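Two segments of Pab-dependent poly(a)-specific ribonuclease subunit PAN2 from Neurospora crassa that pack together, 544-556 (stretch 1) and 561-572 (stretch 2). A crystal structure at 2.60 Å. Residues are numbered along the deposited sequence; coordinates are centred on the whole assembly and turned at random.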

# COMPACT_ATOMS: atom_id res chain seq x y z
N CYS A 544 -17.45 -12.07 3.72
CA CYS A 544 -18.62 -12.13 2.85
C CYS A 544 -18.29 -12.69 1.47
O CYS A 544 -17.16 -12.58 1.00
CB CYS A 544 -19.26 -10.75 2.70
SG CYS A 544 -19.88 -10.05 4.24
N LYS A 545 -19.29 -13.29 0.84
CA LYS A 545 -19.15 -13.83 -0.51
C LYS A 545 -19.76 -12.87 -1.53
O LYS A 545 -20.96 -12.61 -1.50
CB LYS A 545 -19.81 -15.21 -0.61
CG LYS A 545 -19.26 -16.22 0.38
CD LYS A 545 -20.13 -17.47 0.43
CE LYS A 545 -19.64 -18.42 1.51
NZ LYS A 545 -20.54 -19.60 1.67
N PHE A 546 -18.92 -12.34 -2.41
CA PHE A 546 -19.36 -11.36 -3.39
C PHE A 546 -19.91 -12.03 -4.65
O PHE A 546 -19.19 -12.76 -5.33
CB PHE A 546 -18.22 -10.41 -3.76
CG PHE A 546 -17.90 -9.41 -2.68
CD1 PHE A 546 -17.23 -9.79 -1.53
CD2 PHE A 546 -18.26 -8.08 -2.83
CE1 PHE A 546 -16.94 -8.87 -0.54
CE2 PHE A 546 -17.97 -7.16 -1.84
CZ PHE A 546 -17.31 -7.55 -0.70
N LEU A 547 -21.18 -11.78 -4.93
CA LEU A 547 -21.85 -12.38 -6.09
C LEU A 547 -22.06 -11.33 -7.18
O LEU A 547 -22.51 -10.22 -6.90
CB LEU A 547 -23.19 -13.00 -5.67
CG LEU A 547 -23.88 -14.00 -6.60
CD1 LEU A 547 -24.74 -14.95 -5.80
CD2 LEU A 547 -24.71 -13.29 -7.66
N GLY A 548 -21.74 -11.68 -8.41
CA GLY A 548 -21.90 -10.77 -9.53
C GLY A 548 -21.55 -11.40 -10.87
O GLY A 548 -21.30 -12.60 -10.96
N HIS A 549 -21.53 -10.57 -11.91
CA HIS A 549 -21.23 -11.05 -13.25
C HIS A 549 -19.99 -10.34 -13.80
O HIS A 549 -20.01 -9.13 -14.02
CB HIS A 549 -22.42 -10.83 -14.19
CG HIS A 549 -22.31 -11.56 -15.49
ND1 HIS A 549 -22.71 -12.87 -15.65
CD2 HIS A 549 -21.84 -11.16 -16.70
CE1 HIS A 549 -22.50 -13.25 -16.89
NE2 HIS A 549 -21.97 -12.23 -17.55
N GLY A 550 -18.92 -11.10 -14.03
CA GLY A 550 -17.67 -10.54 -14.51
C GLY A 550 -17.08 -9.56 -13.51
O GLY A 550 -16.72 -8.43 -13.87
N LEU A 551 -16.97 -9.99 -12.26
CA LEU A 551 -16.54 -9.12 -11.17
C LEU A 551 -15.07 -8.72 -11.24
O LEU A 551 -14.63 -7.83 -10.51
CB LEU A 551 -16.82 -9.79 -9.82
CG LEU A 551 -18.29 -9.89 -9.41
CD1 LEU A 551 -18.41 -10.57 -8.05
CD2 LEU A 551 -18.93 -8.52 -9.38
N SER A 552 -14.30 -9.38 -12.10
CA SER A 552 -12.87 -9.10 -12.21
C SER A 552 -12.62 -7.68 -12.70
O SER A 552 -11.64 -7.05 -12.32
CB SER A 552 -12.20 -10.10 -13.16
OG SER A 552 -12.61 -9.90 -14.50
N GLN A 553 -13.52 -7.18 -13.55
CA GLN A 553 -13.41 -5.83 -14.07
C GLN A 553 -13.83 -4.81 -13.01
O GLN A 553 -13.23 -3.74 -12.89
CB GLN A 553 -14.26 -5.66 -15.33
CG GLN A 553 -14.06 -4.34 -16.05
CD GLN A 553 -14.85 -4.24 -17.33
OE1 GLN A 553 -15.67 -5.12 -17.64
NE2 GLN A 553 -14.61 -3.19 -18.10
N ASP A 554 -14.85 -5.16 -12.24
CA ASP A 554 -15.33 -4.30 -11.15
C ASP A 554 -14.25 -4.12 -10.09
O ASP A 554 -13.88 -3.00 -9.76
CB ASP A 554 -16.59 -4.89 -10.52
CG ASP A 554 -17.76 -4.93 -11.49
OD1 ASP A 554 -17.87 -5.91 -12.25
OD2 ASP A 554 -18.58 -3.98 -11.48
N PHE A 555 -13.75 -5.24 -9.57
CA PHE A 555 -12.74 -5.23 -8.51
C PHE A 555 -11.48 -4.47 -8.91
O PHE A 555 -10.84 -3.84 -8.07
CB PHE A 555 -12.37 -6.67 -8.13
CG PHE A 555 -13.48 -7.41 -7.43
CD1 PHE A 555 -14.44 -6.73 -6.70
CD2 PHE A 555 -13.55 -8.79 -7.50
CE1 PHE A 555 -15.45 -7.41 -6.06
CE2 PHE A 555 -14.56 -9.48 -6.86
CZ PHE A 555 -15.52 -8.79 -6.14
N ARG A 556 -11.14 -4.53 -10.19
CA ARG A 556 -9.96 -3.83 -10.70
C ARG A 556 -10.11 -2.32 -10.60
O ARG A 556 -9.20 -1.61 -10.18
CB ARG A 556 -9.68 -4.24 -12.14
CG ARG A 556 -8.74 -3.30 -12.87
CD ARG A 556 -8.21 -3.94 -14.14
NE ARG A 556 -7.24 -4.99 -13.85
CZ ARG A 556 -5.93 -4.79 -13.72
NH1 ARG A 556 -5.43 -3.57 -13.85
NH2 ARG A 556 -5.12 -5.80 -13.45
N GLN A 561 -8.80 -6.54 -3.76
CA GLN A 561 -8.52 -7.95 -4.01
C GLN A 561 -9.43 -8.84 -3.16
O GLN A 561 -9.46 -8.71 -1.94
CB GLN A 561 -7.05 -8.28 -3.72
CG GLN A 561 -6.06 -7.65 -4.69
CD GLN A 561 -6.00 -8.38 -6.02
OE1 GLN A 561 -6.41 -9.54 -6.12
NE2 GLN A 561 -5.47 -7.72 -7.04
N VAL A 562 -10.17 -9.72 -3.82
CA VAL A 562 -11.08 -10.62 -3.12
C VAL A 562 -10.69 -12.08 -3.37
O VAL A 562 -10.56 -12.50 -4.52
CB VAL A 562 -12.54 -10.40 -3.56
CG1 VAL A 562 -13.48 -11.23 -2.69
CG2 VAL A 562 -12.90 -8.93 -3.48
N PRO A 563 -10.49 -12.85 -2.29
CA PRO A 563 -10.14 -14.27 -2.37
C PRO A 563 -11.15 -15.07 -3.21
O PRO A 563 -12.33 -14.74 -3.21
CB PRO A 563 -10.16 -14.72 -0.91
CG PRO A 563 -9.87 -13.48 -0.14
CD PRO A 563 -10.54 -12.38 -0.90
N ARG A 564 -10.67 -16.10 -3.90
CA ARG A 564 -11.50 -16.89 -4.80
C ARG A 564 -12.71 -17.51 -4.12
O ARG A 564 -13.79 -17.61 -4.72
CB ARG A 564 -10.66 -18.00 -5.46
CG ARG A 564 -9.99 -17.58 -6.76
CD ARG A 564 -9.21 -18.73 -7.37
NE ARG A 564 -8.01 -19.05 -6.60
CZ ARG A 564 -6.81 -18.54 -6.85
NH1 ARG A 564 -6.64 -17.68 -7.85
NH2 ARG A 564 -5.77 -18.88 -6.10
N ASN A 565 -12.55 -17.93 -2.87
CA ASN A 565 -13.64 -18.57 -2.14
C ASN A 565 -14.65 -17.56 -1.59
O ASN A 565 -15.60 -17.94 -0.90
CB ASN A 565 -13.09 -19.43 -1.00
CG ASN A 565 -12.12 -18.68 -0.10
OD1 ASN A 565 -12.12 -17.45 -0.06
ND2 ASN A 565 -11.29 -19.42 0.62
N GLN A 566 -14.44 -16.29 -1.90
CA GLN A 566 -15.40 -15.25 -1.54
C GLN A 566 -15.99 -14.61 -2.79
O GLN A 566 -16.64 -13.57 -2.72
CB GLN A 566 -14.73 -14.18 -0.66
CG GLN A 566 -14.25 -14.68 0.68
CD GLN A 566 -13.70 -13.58 1.56
OE1 GLN A 566 -12.55 -13.64 2.01
NE2 GLN A 566 -14.51 -12.56 1.81
N VAL A 567 -15.76 -15.24 -3.93
CA VAL A 567 -16.27 -14.74 -5.20
C VAL A 567 -17.20 -15.74 -5.87
O VAL A 567 -16.80 -16.87 -6.19
CB VAL A 567 -15.12 -14.41 -6.18
CG1 VAL A 567 -15.69 -13.99 -7.53
CG2 VAL A 567 -14.24 -13.32 -5.61
N ILE A 568 -18.45 -15.33 -6.09
CA ILE A 568 -19.39 -16.12 -6.86
C ILE A 568 -19.71 -15.38 -8.16
O ILE A 568 -20.52 -14.46 -8.18
CB ILE A 568 -20.70 -16.38 -6.09
CG1 ILE A 568 -20.39 -17.11 -4.77
CG2 ILE A 568 -21.66 -17.20 -6.93
CD1 ILE A 568 -21.62 -17.44 -3.96
N ASP A 569 -19.05 -15.79 -9.24
CA ASP A 569 -19.17 -15.10 -10.52
C ASP A 569 -20.00 -15.92 -11.51
O ASP A 569 -19.63 -17.04 -11.87
CB ASP A 569 -17.79 -14.80 -11.10
CG ASP A 569 -17.81 -13.69 -12.13
OD1 ASP A 569 -18.74 -13.66 -12.97
OD2 ASP A 569 -16.90 -12.85 -12.11
N THR A 570 -21.12 -15.35 -11.95
CA THR A 570 -22.02 -16.03 -12.86
C THR A 570 -21.44 -16.16 -14.27
O THR A 570 -21.83 -17.05 -15.02
CB THR A 570 -23.38 -15.30 -12.95
OG1 THR A 570 -23.17 -13.94 -13.34
CG2 THR A 570 -24.09 -15.34 -11.61
N SER A 571 -20.50 -15.29 -14.61
CA SER A 571 -19.85 -15.34 -15.91
C SER A 571 -18.91 -16.54 -15.98
O SER A 571 -18.65 -17.08 -17.06
CB SER A 571 -19.08 -14.06 -16.20
OG SER A 571 -17.92 -13.96 -15.39
N ILE A 572 -18.41 -16.95 -14.82
CA ILE A 572 -17.53 -18.10 -14.72
C ILE A 572 -18.34 -19.39 -14.59
O ILE A 572 -17.99 -20.42 -15.17
CB ILE A 572 -16.58 -17.97 -13.51
CG1 ILE A 572 -15.72 -16.71 -13.64
CG2 ILE A 572 -15.71 -19.21 -13.35
CD1 ILE A 572 -14.78 -16.49 -12.47
O HOH W 1 -14.48 -12.45 -13.23

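Two short parallel strands, 545-548 and 567-569, set the frame, and the side chains follow from it. Phe546 N donates to Gln566 O (2.6 Å), Ile568 N to Phe546 O (2.8 Å), Gly548 N to Ile568 O (3.0 Å) and Thr570 N to Gly548 O (2.9 Å), the alternating ladder expected of parallel neighbours. Just before it, Gln566, with chi1 m and chi2 t, extends its amide so that NE2 donates to Cys544 O at 2.8 Å, nearly straight at 171°.

Where the strands end, Asp569 becomes the hub. With chi1 t (-160°), the end of the Asp569 side chain comes nearer the first stretch, and the two oxygens serve successive backbone amides: Asp569 OD1 accepts from Gly550 N (2.8 Å) and Asp569 OD2 from Leu551 N (2.9 Å). Asp569 OD1 also caps its own helix, accepting from Ser571 N at 2.9 Å, and takes a bond from Ser571 OG at 2.6 Å, which the p rotamer of Ser571 makes possible. A water donates to Asp569 OD2 (2.7 Å) and accepts from Ser552 N (3.3 Å). Gly550 makes the turn at phi 63°, a value that favours glycine, while a CB on Gly548 would come within 2.3 Å of Leu551 CD2.

His549 takes chi1 t, its ring reaching across so that ND1 and Thr570 OG1 share a 2.6 Å hydrogen bond at the ring edge. Ser571 CB lies over one face, 3.7 Å from the centroid of the His549 ring.

Apolar packing divides by sheet face. Leu547 and Ile568 share one, with Leu547 CG 3.9 Å from Ile568 CG2; Phe546 and Val567 point to the other. There, chi1 m directs the Phe555 ring beneath Val562, whose CG2 sits 3.8 Å from the Phe555 ring centroid, while Phe555 CE2 approaches Val567 CG2 at 4.1 Å.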